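PDB 6FN6: fatty acid synthase 1, isoform A, which probably makes long-chain saturated fatty acids from acetyl-CoA and malonyl-CoA using NADPH, the present chain being its dehydratase, enoylreductase and ketoreductase modifying region. Local coordinates for residues N112-L117 with V233-G238; F403-E408 with R438-A443; I611-V616 with R881-G886. One frame throughout, in Å; residues are numbered along the deposited sequence.

The three contacts lie in separate parts of the modifying region, and none shares an element with another; the nearest atoms of interactions 1 and 3 are about 28 Å apart, and those of 1 and 2 about 63 Å. Interaction 2 is core: two strands joined by six backbone hydrogen bonds, with buried side chains on both faces. Interactions 1 and 3 are only partly buried and are carried mainly by side chains, with no backbone pairing between their segments. In interaction 1 a loop leans on a dehydratase strand through one ion pair and aliphatic contacts, next to the second subunit. Interaction 3 joins two helix ends of the enoylreductase through a methionine, with apolar and Met-aromatic contacts in place of charge.

Interaction 1 (N112-L117 with V233-G238); sequences NEELPL and VIKSAG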
ATOM      1  N   ASN A 112       3.502 -26.116  13.980  1.00 90.69           N
ATOM      2  CA  ASN A 112       2.230 -25.539  13.558  1.00 88.65           C
ATOM      3  C   ASN A 112       2.401 -24.554  12.404  1.00 82.70           C
ATOM      4  O   ASN A 112       1.442 -24.249  11.696  1.00 80.44           O
ATOM      5  CB  ASN A 112       1.561 -24.830  14.739  1.00 90.12           C
ATOM      6  CG  ASN A 112       0.660 -25.749  15.540  1.00 92.26           C
ATOM      7  OD1 ASN A 112       1.135 -26.624  16.262  1.00 94.03           O
ATOM      8  ND2 ASN A 112      -0.647 -25.543  15.428  1.00 93.74           N
ATOM      9  N   GLU A 113       3.619 -24.058  12.214  1.00 75.58           N
ATOM     10  CA  GLU A 113       3.886 -23.078  11.166  1.00 73.98           C
ATOM     11  C   GLU A 113       4.127 -23.721   9.798  1.00 69.52           C
ATOM     12  O   GLU A 113       4.129 -23.031   8.777  1.00 65.13           O
ATOM     13  CB  GLU A 113       5.096 -22.221  11.549  1.00 76.34           C
ATOM     14  CG  GLU A 113       4.896 -21.380  12.803  1.00 83.57           C
ATOM     15  CD  GLU A 113       3.914 -20.242  12.601  1.00 87.41           C
ATOM     16  OE1 GLU A 113       4.134 -19.421  11.687  1.00 86.77           O
ATOM     17  OE2 GLU A 113       2.924 -20.165  13.359  1.00 90.86           O
ATOM     18  N   GLU A 114       4.317 -25.038   9.777  1.00 62.02           N
ATOM     19  CA  GLU A 114       4.611 -25.749   8.533  1.00 59.23           C
ATOM     20  C   GLU A 114       3.340 -26.256   7.858  1.00 58.01           C
ATOM     21  O   GLU A 114       2.286 -26.340   8.489  1.00 61.76           O
ATOM     22  CB  GLU A 114       5.551 -26.924   8.804  1.00 64.90           C
ATOM     23  CG  GLU A 114       6.788 -26.548   9.597  1.00 69.67           C
ATOM     24  CD  GLU A 114       7.934 -27.518   9.393  1.00 72.02           C
ATOM     25  OE1 GLU A 114       8.104 -28.425  10.234  1.00 73.71           O
ATOM     26  OE2 GLU A 114       8.669 -27.367   8.394  1.00 71.85           O
ATOM     27  N   LEU A 115       3.446 -26.595   6.575  1.00 52.24           N
ATOM     28  CA  LEU A 115       2.310 -27.126   5.825  1.00 52.51           C
ATOM     29  C   LEU A 115       2.367 -28.654   5.783  1.00 57.08           C
ATOM     30  O   LEU A 115       3.443 -29.229   5.593  1.00 52.60           O
ATOM     31  CB  LEU A 115       2.292 -26.566   4.399  1.00 49.55           C
ATOM     32  CG  LEU A 115       1.990 -25.077   4.213  1.00 48.45           C
ATOM     33  CD1 LEU A 115       2.204 -24.677   2.762  1.00 45.99           C
ATOM     34  CD2 LEU A 115       0.571 -24.749   4.645  1.00 50.65           C
ATOM     35  N   PRO A 116       1.208 -29.320   5.947  1.00 69.84           N
ATOM     36  CA  PRO A 116       1.154 -30.785   5.879  1.00 73.30           C
ATOM     37  C   PRO A 116       1.182 -31.297   4.443  1.00 72.80           C
ATOM     38  O   PRO A 116       0.129 -31.602   3.880  1.00 76.64           O
ATOM     39  CB  PRO A 116      -0.173 -31.115   6.559  1.00 75.65           C
ATOM     40  CG  PRO A 116      -1.030 -29.942   6.269  1.00 74.24           C
ATOM     41  CD  PRO A 116      -0.114 -28.746   6.264  1.00 72.54           C
ATOM     42  N   LEU A 117       2.372 -31.390   3.861  1.00 61.21           N
ATOM     43  CA  LEU A 117       2.509 -31.751   2.456  1.00 61.20           C
ATOM     44  C   LEU A 117       3.161 -33.120   2.302  1.00 62.66           C
ATOM     45  O   LEU A 117       4.175 -33.413   2.935  1.00 62.25           O
ATOM     46  CB  LEU A 117       3.330 -30.693   1.717  1.00 61.03           C
ATOM     47  CG  LEU A 117       2.645 -29.332   1.558  1.00 63.23           C
ATOM     48  CD1 LEU A 117       3.656 -28.269   1.156  1.00 63.27           C
ATOM     49  CD2 LEU A 117       1.503 -29.401   0.557  1.00 66.49           C
ATOM     50  N   VAL A 233       5.327 -23.588  -3.446  1.00 36.62           N
ATOM     51  CA  VAL A 233       6.120 -23.940  -2.274  1.00 36.97           C
ATOM     52  C   VAL A 233       7.282 -24.858  -2.648  1.00 34.12           C
ATOM     53  O   VAL A 233       7.124 -25.792  -3.431  1.00 34.20           O
ATOM     54  CB  VAL A 233       5.236 -24.600  -1.192  1.00 36.24           C
ATOM     55  CG1 VAL A 233       6.076 -25.031   0.009  1.00 36.82           C
ATOM     56  CG2 VAL A 233       4.137 -23.653  -0.752  1.00 37.06           C
ATOM     57  N   ILE A 234       8.454 -24.564  -2.091  1.00 38.91           N
ATOM     58  CA  ILE A 234       9.614 -25.437  -2.210  1.00 38.77           C
ATOM     59  C   ILE A 234       9.880 -26.013  -0.827  1.00 40.85           C
ATOM     60  O   ILE A 234      10.202 -25.274   0.103  1.00 45.80           O
ATOM     61  CB  ILE A 234      10.854 -24.687  -2.738  1.00 36.58           C
ATOM     62  CG1 ILE A 234      10.532 -23.889  -4.002  1.00 37.45           C
ATOM     63  CG2 ILE A 234      11.980 -25.664  -3.034  1.00 36.70           C
ATOM     64  CD1 ILE A 234      11.387 -22.649  -4.145  1.00 38.39           C
ATOM     65  N   LYS A 235       9.757 -27.329  -0.687  1.00 38.52           N
ATOM     66  CA  LYS A 235       9.908 -27.962   0.619  1.00 41.16           C
ATOM     67  C   LYS A 235      10.948 -29.080   0.618  1.00 43.08           C
ATOM     68  O   LYS A 235      10.885 -30.004  -0.194  1.00 40.61           O
ATOM     69  CB  LYS A 235       8.561 -28.510   1.091  1.00 42.71           C
ATOM     70  CG  LYS A 235       8.546 -28.902   2.556  1.00 47.59           C
ATOM     71  CD  LYS A 235       7.136 -29.146   3.063  1.00 50.76           C
ATOM     72  CE  LYS A 235       7.144 -29.568   4.526  1.00 55.17           C
ATOM     73  NZ  LYS A 235       7.856 -28.590   5.402  1.00 56.34           N
ATOM     74  N   SER A 236      11.907 -28.982   1.534  1.00 43.44           N
ATOM     75  CA  SER A 236      12.903 -30.027   1.712  1.00 44.35           C
ATOM     76  C   SER A 236      13.325 -30.117   3.174  1.00 46.63           C
ATOM     77  O   SER A 236      13.914 -29.183   3.717  1.00 45.39           O
ATOM     78  CB  SER A 236      14.122 -29.773   0.824  1.00 40.18           C
ATOM     79  OG  SER A 236      15.079 -30.810   0.970  1.00 40.44           O
ATOM     80  N   ALA A 237      13.017 -31.250   3.800  1.00 52.90           N
ATOM     81  CA  ALA A 237      13.362 -31.487   5.195  1.00 55.49           C
ATOM     82  C   ALA A 237      12.836 -30.363   6.094  1.00 56.22           C
ATOM     83  O   ALA A 237      11.626 -30.149   6.174  1.00 55.97           O
ATOM     84  CB  ALA A 237      14.874 -31.643   5.343  1.00 56.85           C
ATOM     85  N   GLY A 238      13.736 -29.650   6.765  1.00 59.15           N
ATOM     86  CA  GLY A 238      13.343 -28.655   7.748  1.00 59.47           C
ATOM     87  C   GLY A 238      13.090 -27.273   7.181  1.00 55.99           C
ATOM     88  O   GLY A 238      12.660 -26.373   7.902  1.00 58.08           O
TER
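Glu114 reaches Lys235 with one carboxylate oxygen, OE2 lying 3.3 Å from NZ, a salt bridge in which the two side chains cross at about a right angle. The other oxygen, OE1, is bonded to Asn202, so both branches of the carboxylate are occupied. Lys235 runs extended as far as CE and then bends (chi4 55°), which places NZ beside Glu114; NZ has a second salt bridge, to Glu240, and two carboxylates around one ammonium would probably favour its charged form. Glu240 also accepts the backbone N-H of Leu115. From Leu115 the CD1 methyl meets Val233 CG2 at 4.1 Å, while its carbonyl O stands 3.9 Å from Lys235 CE. Segment 112-117 has no regular structure and belongs to the connection from strand 98-105 to strand 129-130, consistent with the linker between the two hotdog folds of the dehydratase; strand 233-236 falls in what is predicted to be the C-terminal one. At Pro116 the chain makes an inverse gamma turn, closed by a weak bond from Leu117 N to Leu115 O (3.0 Å), and the proline CB points away from the strand. The turn brings Leu117 back to it: CD1 lies 4.1 Å from Lys235 CD and 4.2 Å from Val233 CG1. Leu115 and Leu117 also pack on Gln770 and Arg774 of the second subunit, respectively.

Interaction 2 (F403-E408 with R438-A443); sequences FLILEE and RVLVLA
The Phe403 ring approaches Leu442 and Ala443 at a slant, its CD2 being 3.8 Å from Leu442 CG and 3.7 Å from Ala443 O. Leu442 holds that CG anti to its backbone N (chi1 -173°), which puts it beside the ring. At the other end the guanidinium of Arg438 is also met obliquely: Glu407 OE2 is 3.7 Å from NH1, well out of the guanidinium plane, and the carboxylate plane is turned 76° from it. This long salt bridge is therefore one of charge alone, with no N-H aimed at the oxygen; Glu407 OE1 has a separate salt bridge to Arg283. Between these ends the strands run antiparallel, their N-to-C directions 166° apart. Leu404 with Ala443, Leu406 with Val441 and Glu408 with Val439 are hydrogen-bonded pairs, giving six N-H to O bonds of 2.8 to 2.9 Å. On the face of the non-hydrogen-bonded pairs, Leu442 CD1 lies 3.8 Å from Ile405 CG1. Leu440 CD1 makes a like contact with Ile405 CG2, also at 3.8 Å. The strand order fits a class I methyltransferase fold, consistent with the pseudo-methyltransferase of animal fatty acid synthases. Helix 279-296 packs on the face of Ile405, Leu440 and Leu442, whereas Tyr413 of helix 410-423 touches Glu408, Val439 and Val441 on the other; strands 374-380 and 426-433 continue the sheet beyond 402-409 and 438-445, respectively.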
ATOM      1  N   PHE A 403      61.839 -15.590 -47.738  1.00 40.13           N
ATOM      2  CA  PHE A 403      61.097 -15.086 -48.890  1.00 38.33           C
ATOM      3  C   PHE A 403      61.286 -13.585 -49.086  1.00 38.90           C
ATOM      4  O   PHE A 403      61.787 -12.889 -48.203  1.00 39.68           O
ATOM      5  CB  PHE A 403      59.609 -15.396 -48.740  1.00 37.21           C
ATOM      6  CG  PHE A 403      59.282 -16.859 -48.841  1.00 36.66           C
ATOM      7  CD1 PHE A 403      59.359 -17.679 -47.727  1.00 36.72           C
ATOM      8  CD2 PHE A 403      58.902 -17.416 -50.050  1.00 36.25           C
ATOM      9  CE1 PHE A 403      59.057 -19.024 -47.815  1.00 36.37           C
ATOM     10  CE2 PHE A 403      58.601 -18.760 -50.146  1.00 35.93           C
ATOM     11  CZ  PHE A 403      58.678 -19.565 -49.026  1.00 35.99           C
ATOM     12  N   LEU A 404      60.901 -13.100 -50.262  1.00 38.66           N
ATOM     13  CA  LEU A 404      60.832 -11.669 -50.524  1.00 39.17           C
ATOM     14  C   LEU A 404      59.437 -11.311 -51.020  1.00 38.40           C
ATOM     15  O   LEU A 404      58.981 -11.832 -52.038  1.00 38.37           O
ATOM     16  CB  LEU A 404      61.872 -11.242 -51.562  1.00 40.02           C
ATOM     17  CG  LEU A 404      63.355 -11.411 -51.229  1.00 41.04           C
ATOM     18  CD1 LEU A 404      64.191 -10.983 -52.423  1.00 41.89           C
ATOM     19  CD2 LEU A 404      63.742 -10.619 -49.993  1.00 41.90           C
ATOM     20  N   ILE A 405      58.758 -10.430 -50.297  1.00 44.25           N
ATOM     21  CA  ILE A 405      57.459  -9.936 -50.728  1.00 47.57           C
ATOM     22  C   ILE A 405      57.684  -8.582 -51.387  1.00 48.39           C
ATOM     23  O   ILE A 405      57.921  -7.584 -50.709  1.00 49.28           O
ATOM     24  CB  ILE A 405      56.459  -9.831 -49.561  1.00 44.32           C
ATOM     25  CG1 ILE A 405      56.438 -11.131 -48.750  1.00 41.46           C
ATOM     26  CG2 ILE A 405      55.069  -9.523 -50.096  1.00 43.86           C
ATOM     27  CD1 ILE A 405      55.587 -11.061 -47.499  1.00 40.10           C
ATOM     28  N   LEU A 406      57.622  -8.554 -52.713  1.00 43.05           N
ATOM     29  CA  LEU A 406      57.929  -7.341 -53.460  1.00 43.06           C
ATOM     30  C   LEU A 406      56.724  -6.858 -54.262  1.00 44.69           C
ATOM     31  O   LEU A 406      56.259  -7.539 -55.175  1.00 43.83           O
ATOM     32  CB  LEU A 406      59.115  -7.583 -54.397  1.00 42.69           C
ATOM     33  CG  LEU A 406      60.370  -8.171 -53.745  1.00 42.25           C
ATOM     34  CD1 LEU A 406      61.412  -8.508 -54.796  1.00 41.65           C
ATOM     35  CD2 LEU A 406      60.948  -7.219 -52.708  1.00 41.97           C
ATOM     36  N   GLU A 407      56.217  -5.682 -53.907  1.00 48.93           N
ATOM     37  CA  GLU A 407      55.172  -5.037 -54.690  1.00 50.38           C
ATOM     38  C   GLU A 407      55.848  -4.197 -55.762  1.00 54.18           C
ATOM     39  O   GLU A 407      56.667  -3.329 -55.459  1.00 59.01           O
ATOM     40  CB  GLU A 407      54.258  -4.181 -53.807  1.00 50.52           C
ATOM     41  CG  GLU A 407      53.295  -3.286 -54.583  1.00 52.09           C
ATOM     42  CD  GLU A 407      52.261  -2.606 -53.694  1.00 51.73           C
ATOM     43  OE1 GLU A 407      52.009  -3.101 -52.574  1.00 51.26           O
ATOM     44  OE2 GLU A 407      51.700  -1.571 -54.117  1.00 52.32           O
ATOM     45  N   GLU A 408      55.505  -4.461 -57.016  1.00 53.76           N
ATOM     46  CA  GLU A 408      56.153  -3.798 -58.139  1.00 54.24           C
ATOM     47  C   GLU A 408      55.127  -3.265 -59.126  1.00 54.63           C
ATOM     48  O   GLU A 408      53.963  -3.660 -59.098  1.00 53.55           O
ATOM     49  CB  GLU A 408      57.097  -4.770 -58.858  1.00 51.60           C
ATOM     50  CG  GLU A 408      58.190  -5.358 -57.980  1.00 50.73           C
ATOM     51  CD  GLU A 408      59.268  -4.355 -57.633  1.00 52.26           C
ATOM     52  OE1 GLU A 408      59.491  -3.420 -58.429  1.00 53.73           O
ATOM     53  OE2 GLU A 408      59.892  -4.503 -56.562  1.00 53.58           O
ATOM     54  N   ARG A 438      50.312  -3.092 -61.616  1.00 55.61           N
ATOM     55  CA  ARG A 438      50.970  -3.482 -60.368  1.00 52.00           C
ATOM     56  C   ARG A 438      50.812  -4.973 -60.093  1.00 45.29           C
ATOM     57  O   ARG A 438      49.846  -5.601 -60.527  1.00 44.02           O
ATOM     58  CB  ARG A 438      50.432  -2.676 -59.184  1.00 54.91           C
ATOM     59  CG  ARG A 438      50.946  -1.248 -59.124  1.00 60.61           C
ATOM     60  CD  ARG A 438      50.867  -0.683 -57.714  1.00 63.97           C
ATOM     61  NE  ARG A 438      51.602   0.574 -57.595  1.00 69.72           N
ATOM     62  CZ  ARG A 438      52.887   0.672 -57.263  1.00 74.16           C
ATOM     63  NH1 ARG A 438      53.606  -0.415 -57.016  1.00 75.52           N
ATOM     64  NH2 ARG A 438      53.460   1.866 -57.181  1.00 76.93           N
ATOM     65  N   VAL A 439      51.778  -5.529 -59.369  1.00 48.86           N
ATOM     66  CA  VAL A 439      51.807  -6.958 -59.080  1.00 45.93           C
ATOM     67  C   VAL A 439      52.515  -7.229 -57.755  1.00 43.87           C
ATOM     68  O   VAL A 439      53.480  -6.548 -57.409  1.00 42.37           O
ATOM     69  CB  VAL A 439      52.487  -7.736 -60.236  1.00 40.78           C
ATOM     70  CG1 VAL A 439      53.924  -7.261 -60.434  1.00 41.95           C
ATOM     71  CG2 VAL A 439      52.441  -9.238 -59.977  1.00 38.74           C
ATOM     72  N   LEU A 440      52.032  -8.222 -57.015  1.00 44.77           N
ATOM     73  CA  LEU A 440      52.715  -8.662 -55.803  1.00 41.76           C
ATOM     74  C   LEU A 440      53.516  -9.926 -56.111  1.00 41.67           C
ATOM     75  O   LEU A 440      52.961 -10.933 -56.557  1.00 42.86           O
ATOM     76  CB  LEU A 440      51.716  -8.917 -54.671  1.00 38.82           C
ATOM     77  CG  LEU A 440      52.312  -9.139 -53.275  1.00 37.96           C
ATOM     78  CD1 LEU A 440      52.999  -7.875 -52.762  1.00 40.30           C
ATOM     79  CD2 LEU A 440      51.244  -9.601 -52.290  1.00 36.04           C
ATOM     80  N   VAL A 441      54.824  -9.863 -55.882  1.00 37.50           N
ATOM     81  CA  VAL A 441      55.714 -10.964 -56.222  1.00 37.31           C
ATOM     82  C   VAL A 441      56.311 -11.580 -54.965  1.00 36.98           C
ATOM     83  O   VAL A 441      56.910 -10.886 -54.142  1.00 37.43           O
ATOM     84  CB  VAL A 441      56.832 -10.493 -57.177  1.00 38.17           C
ATOM     85  CG1 VAL A 441      57.701 -11.664 -57.606  1.00 38.07           C
ATOM     86  CG2 VAL A 441      56.241  -9.795 -58.394  1.00 38.67           C
ATOM     87  N   LEU A 442      56.153 -12.891 -54.828  1.00 36.35           N
ATOM     88  CA  LEU A 442      56.799 -13.633 -53.755  1.00 36.19           C
ATOM     89  C   LEU A 442      58.003 -14.386 -54.325  1.00 36.60           C
ATOM     90  O   LEU A 442      57.848 -15.259 -55.181  1.00 36.42           O
ATOM     91  CB  LEU A 442      55.811 -14.598 -53.095  1.00 35.35           C
ATOM     92  CG  LEU A 442      56.307 -15.320 -51.838  1.00 35.25           C
ATOM     93  CD1 LEU A 442      56.553 -14.345 -50.698  1.00 35.59           C
ATOM     94  CD2 LEU A 442      55.320 -16.391 -51.413  1.00 34.50           C
ATOM     95  N   ALA A 443      59.196 -14.048 -53.844  1.00 38.49           N
ATOM     96  CA  ALA A 443      60.428 -14.606 -54.395  1.00 37.85           C
ATOM     97  C   ALA A 443      61.179 -15.434 -53.361  1.00 38.06           C
ATOM     98  O   ALA A 443      61.026 -15.232 -52.156  1.00 37.99           O
ATOM     99  CB  ALA A 443      61.318 -13.493 -54.922  1.00 38.76           C
TER

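Interaction 3 (I611-V616 with R881-G886); sequences INFRDV and RFMASG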
ATOM      1  N   ILE A 611       6.560   3.735 -32.598  1.00 48.39           N
ATOM      2  CA  ILE A 611       7.250   3.179 -31.444  1.00 50.71           C
ATOM      3  C   ILE A 611       6.500   3.584 -30.184  1.00 50.27           C
ATOM      4  O   ILE A 611       6.071   4.731 -30.046  1.00 50.53           O
ATOM      5  CB  ILE A 611       8.716   3.643 -31.371  1.00 52.67           C
ATOM      6  CG1 ILE A 611       9.451   3.348 -32.677  1.00 53.77           C
ATOM      7  CG2 ILE A 611       9.433   2.969 -30.213  1.00 52.59           C
ATOM      8  CD1 ILE A 611       9.804   4.584 -33.456  1.00 57.54           C
ATOM      9  N   ASN A 612       6.345   2.636 -29.268  1.00 58.33           N
ATOM     10  CA  ASN A 612       5.747   2.913 -27.973  1.00 59.54           C
ATOM     11  C   ASN A 612       6.790   2.665 -26.891  1.00 62.51           C
ATOM     12  O   ASN A 612       7.826   2.060 -27.156  1.00 63.91           O
ATOM     13  CB  ASN A 612       4.511   2.046 -27.754  1.00 58.58           C
ATOM     14  CG  ASN A 612       3.319   2.516 -28.569  1.00 57.00           C
ATOM     15  OD1 ASN A 612       2.584   3.412 -28.152  1.00 58.05           O
ATOM     16  ND2 ASN A 612       3.123   1.913 -29.735  1.00 54.57           N
ATOM     17  N   PHE A 613       6.524   3.141 -25.679  1.00 55.05           N
ATOM     18  CA  PHE A 613       7.492   3.020 -24.595  1.00 59.93           C
ATOM     19  C   PHE A 613       7.884   1.561 -24.358  1.00 61.08           C
ATOM     20  O   PHE A 613       9.025   1.273 -23.998  1.00 61.23           O
ATOM     21  CB  PHE A 613       6.941   3.640 -23.307  1.00 63.60           C
ATOM     22  CG  PHE A 613       7.027   5.142 -23.270  1.00 70.70           C
ATOM     23  CD1 PHE A 613       8.254   5.779 -23.369  1.00 76.20           C
ATOM     24  CD2 PHE A 613       5.886   5.917 -23.134  1.00 73.15           C
ATOM     25  CE1 PHE A 613       8.341   7.161 -23.334  1.00 80.34           C
ATOM     26  CE2 PHE A 613       5.968   7.299 -23.099  1.00 77.02           C
ATOM     27  CZ  PHE A 613       7.198   7.921 -23.200  1.00 79.90           C
ATOM     28  N   ARG A 614       6.948   0.642 -24.577  1.00 67.05           N
ATOM     29  CA  ARG A 614       7.220  -0.775 -24.366  1.00 66.19           C
ATOM     30  C   ARG A 614       8.364  -1.241 -25.263  1.00 61.65           C
ATOM     31  O   ARG A 614       9.184  -2.063 -24.856  1.00 62.31           O
ATOM     32  CB  ARG A 614       5.965  -1.610 -24.624  1.00 67.50           C
ATOM     33  CG  ARG A 614       6.104  -3.083 -24.245  1.00 70.30           C
ATOM     34  CD  ARG A 614       4.869  -3.876 -24.649  1.00 72.04           C
ATOM     35  NE  ARG A 614       5.190  -5.174 -25.236  1.00 74.50           N
ATOM     36  CZ  ARG A 614       5.729  -5.341 -26.440  1.00 76.80           C
ATOM     37  NH1 ARG A 614       6.032  -4.291 -27.192  1.00 77.49           N
ATOM     38  NH2 ARG A 614       5.976  -6.562 -26.895  1.00 77.51           N
ATOM     39  N   ASP A 615       8.420  -0.712 -26.479  1.00 52.18           N
ATOM     40  CA  ASP A 615       9.499  -1.044 -27.403  1.00 48.65           C
ATOM     41  C   ASP A 615      10.823  -0.495 -26.883  1.00 44.12           C
ATOM     42  O   ASP A 615      11.851  -1.168 -26.943  1.00 45.03           O
ATOM     43  CB  ASP A 615       9.206  -0.494 -28.800  1.00 50.61           C
ATOM     44  CG  ASP A 615       7.986  -1.130 -29.435  1.00 51.83           C
ATOM     45  OD1 ASP A 615       7.630  -2.261 -29.045  1.00 51.58           O
ATOM     46  OD2 ASP A 615       7.372  -0.495 -30.316  1.00 53.31           O
ATOM     47  N   VAL A 616      10.791   0.731 -26.370  1.00 44.38           N
ATOM     48  CA  VAL A 616      11.985   1.365 -25.828  1.00 47.51           C
ATOM     49  C   VAL A 616      12.462   0.603 -24.598  1.00 49.44           C
ATOM     50  O   VAL A 616      13.647   0.302 -24.465  1.00 47.38           O
ATOM     51  CB  VAL A 616      11.726   2.846 -25.481  1.00 52.45           C
ATOM     52  CG1 VAL A 616      13.006   3.514 -24.980  1.00 54.14           C
ATOM     53  CG2 VAL A 616      11.172   3.592 -26.681  1.00 52.85           C
ATOM     54  N   ARG A 881      16.207   6.744 -29.954  1.00 66.64           N
ATOM     55  CA  ARG A 881      16.927   7.660 -29.079  1.00 67.55           C
ATOM     56  C   ARG A 881      16.124   8.937 -28.858  1.00 64.91           C
ATOM     57  O   ARG A 881      16.176   9.536 -27.784  1.00 61.85           O
ATOM     58  CB  ARG A 881      18.307   7.988 -29.651  1.00 70.94           C
ATOM     59  CG  ARG A 881      19.279   6.823 -29.571  1.00 71.39           C
ATOM     60  CD  ARG A 881      20.688   7.221 -29.972  1.00 74.02           C
ATOM     61  NE  ARG A 881      21.614   6.095 -29.858  1.00 74.94           N
ATOM     62  CZ  ARG A 881      22.139   5.668 -28.713  1.00 75.73           C
ATOM     63  NH1 ARG A 881      21.833   6.268 -27.568  1.00 76.11           N
ATOM     64  NH2 ARG A 881      22.973   4.636 -28.711  1.00 74.86           N
ATOM     65  N   PHE A 882      15.381   9.346 -29.881  1.00 82.94           N
ATOM     66  CA  PHE A 882      14.589  10.567 -29.812  1.00 83.38           C
ATOM     67  C   PHE A 882      13.432  10.421 -28.833  1.00 82.97           C
ATOM     68  O   PHE A 882      13.109  11.360 -28.105  1.00 86.39           O
ATOM     69  CB  PHE A 882      14.061  10.940 -31.197  1.00 84.79           C
ATOM     70  CG  PHE A 882      13.245  12.199 -31.214  1.00 88.32           C
ATOM     71  CD1 PHE A 882      13.853  13.438 -31.112  1.00 89.67           C
ATOM     72  CD2 PHE A 882      11.867  12.144 -31.339  1.00 88.84           C
ATOM     73  CE1 PHE A 882      13.103  14.598 -31.127  1.00 91.47           C
ATOM     74  CE2 PHE A 882      11.112  13.299 -31.358  1.00 90.33           C
ATOM     75  CZ  PHE A 882      11.730  14.527 -31.250  1.00 91.98           C
ATOM     76  N   MET A 883      12.804   9.250 -28.812  1.00 70.23           N
ATOM     77  CA  MET A 883      11.681   9.027 -27.908  1.00 70.86           C
ATOM     78  C   MET A 883      12.180   8.862 -26.478  1.00 71.81           C
ATOM     79  O   MET A 883      11.531   9.301 -25.532  1.00 73.64           O
ATOM     80  CB  MET A 883      10.871   7.796 -28.321  1.00 68.89           C
ATOM     81  CG  MET A 883       9.596   7.636 -27.506  1.00 68.93           C
ATOM     82  SD  MET A 883       8.453   6.393 -28.130  1.00 67.79           S
ATOM     83  CE  MET A 883       7.066   6.657 -27.026  1.00 67.30           C
ATOM     84  N   ALA A 884      13.336   8.226 -26.326  1.00 75.62           N
ATOM     85  CA  ALA A 884      13.925   8.015 -25.010  1.00 75.40           C
ATOM     86  C   ALA A 884      14.202   9.345 -24.313  1.00 80.12           C
ATOM     87  O   ALA A 884      14.048   9.460 -23.098  1.00 80.44           O
ATOM     88  CB  ALA A 884      15.208   7.203 -25.129  1.00 71.90           C
ATOM     89  N   SER A 885      14.611  10.344 -25.091  1.00 78.10           N
ATOM     90  CA  SER A 885      14.965  11.650 -24.545  1.00 83.54           C
ATOM     91  C   SER A 885      13.788  12.267 -23.800  1.00 82.75           C
ATOM     92  O   SER A 885      13.936  12.747 -22.676  1.00 84.50           O
ATOM     93  CB  SER A 885      15.428  12.589 -25.659  1.00 90.35           C
ATOM     94  OG  SER A 885      14.379  12.853 -26.574  1.00 93.27           O
ATOM     95  N   GLY A 886      12.622  12.252 -24.435  1.00 95.68           N
ATOM     96  CA  GLY A 886      11.405  12.744 -23.818  1.00 97.36           C
ATOM     97  C   GLY A 886      11.035  14.171 -24.173  1.00 94.99           C
ATOM     98  O   GLY A 886      10.139  14.750 -23.558  1.00 89.67           O
TER
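Met883 sets its CE methyl over the centre of the Phe613 ring, 3.8 Å from the centroid and 5° off the ring normal, a CH-pi contact. SD follows obliquely, 5.1 Å from that centroid, which makes the pair a Met-aromatic contact. With CG anti to the backbone N (chi1 -173°) and the chain extended beyond it, the methionine spans the gap between the helices. Its sulfur is packed closely: Ile611 O lies 3.5 Å from SD, Ile611 CG2 4.1 Å from it and Val616 CG2 4.2 Å. An alanine in place of Met883 would probably leave the Phe613 ring without its methyl cover and open a gap between Ile611 and Val616. The looser side is at Ala884, whose CB touches Val616 CG1 at 4.3 Å; Ala884 and Phe613 are both exposed to solvent, whereas Met883, Ile611 and Val616 are buried. The contact belongs to the enoylreductase, a member of the medium-chain dehydrogenase family. Strand 601-611 leads into helix 613-620 here, and Ile611 is bonded through its backbone to Val892 of strand 891-895, which also packs against Met883, while Ala879 and Phe880, earlier in helix 876-885, touch Ile611.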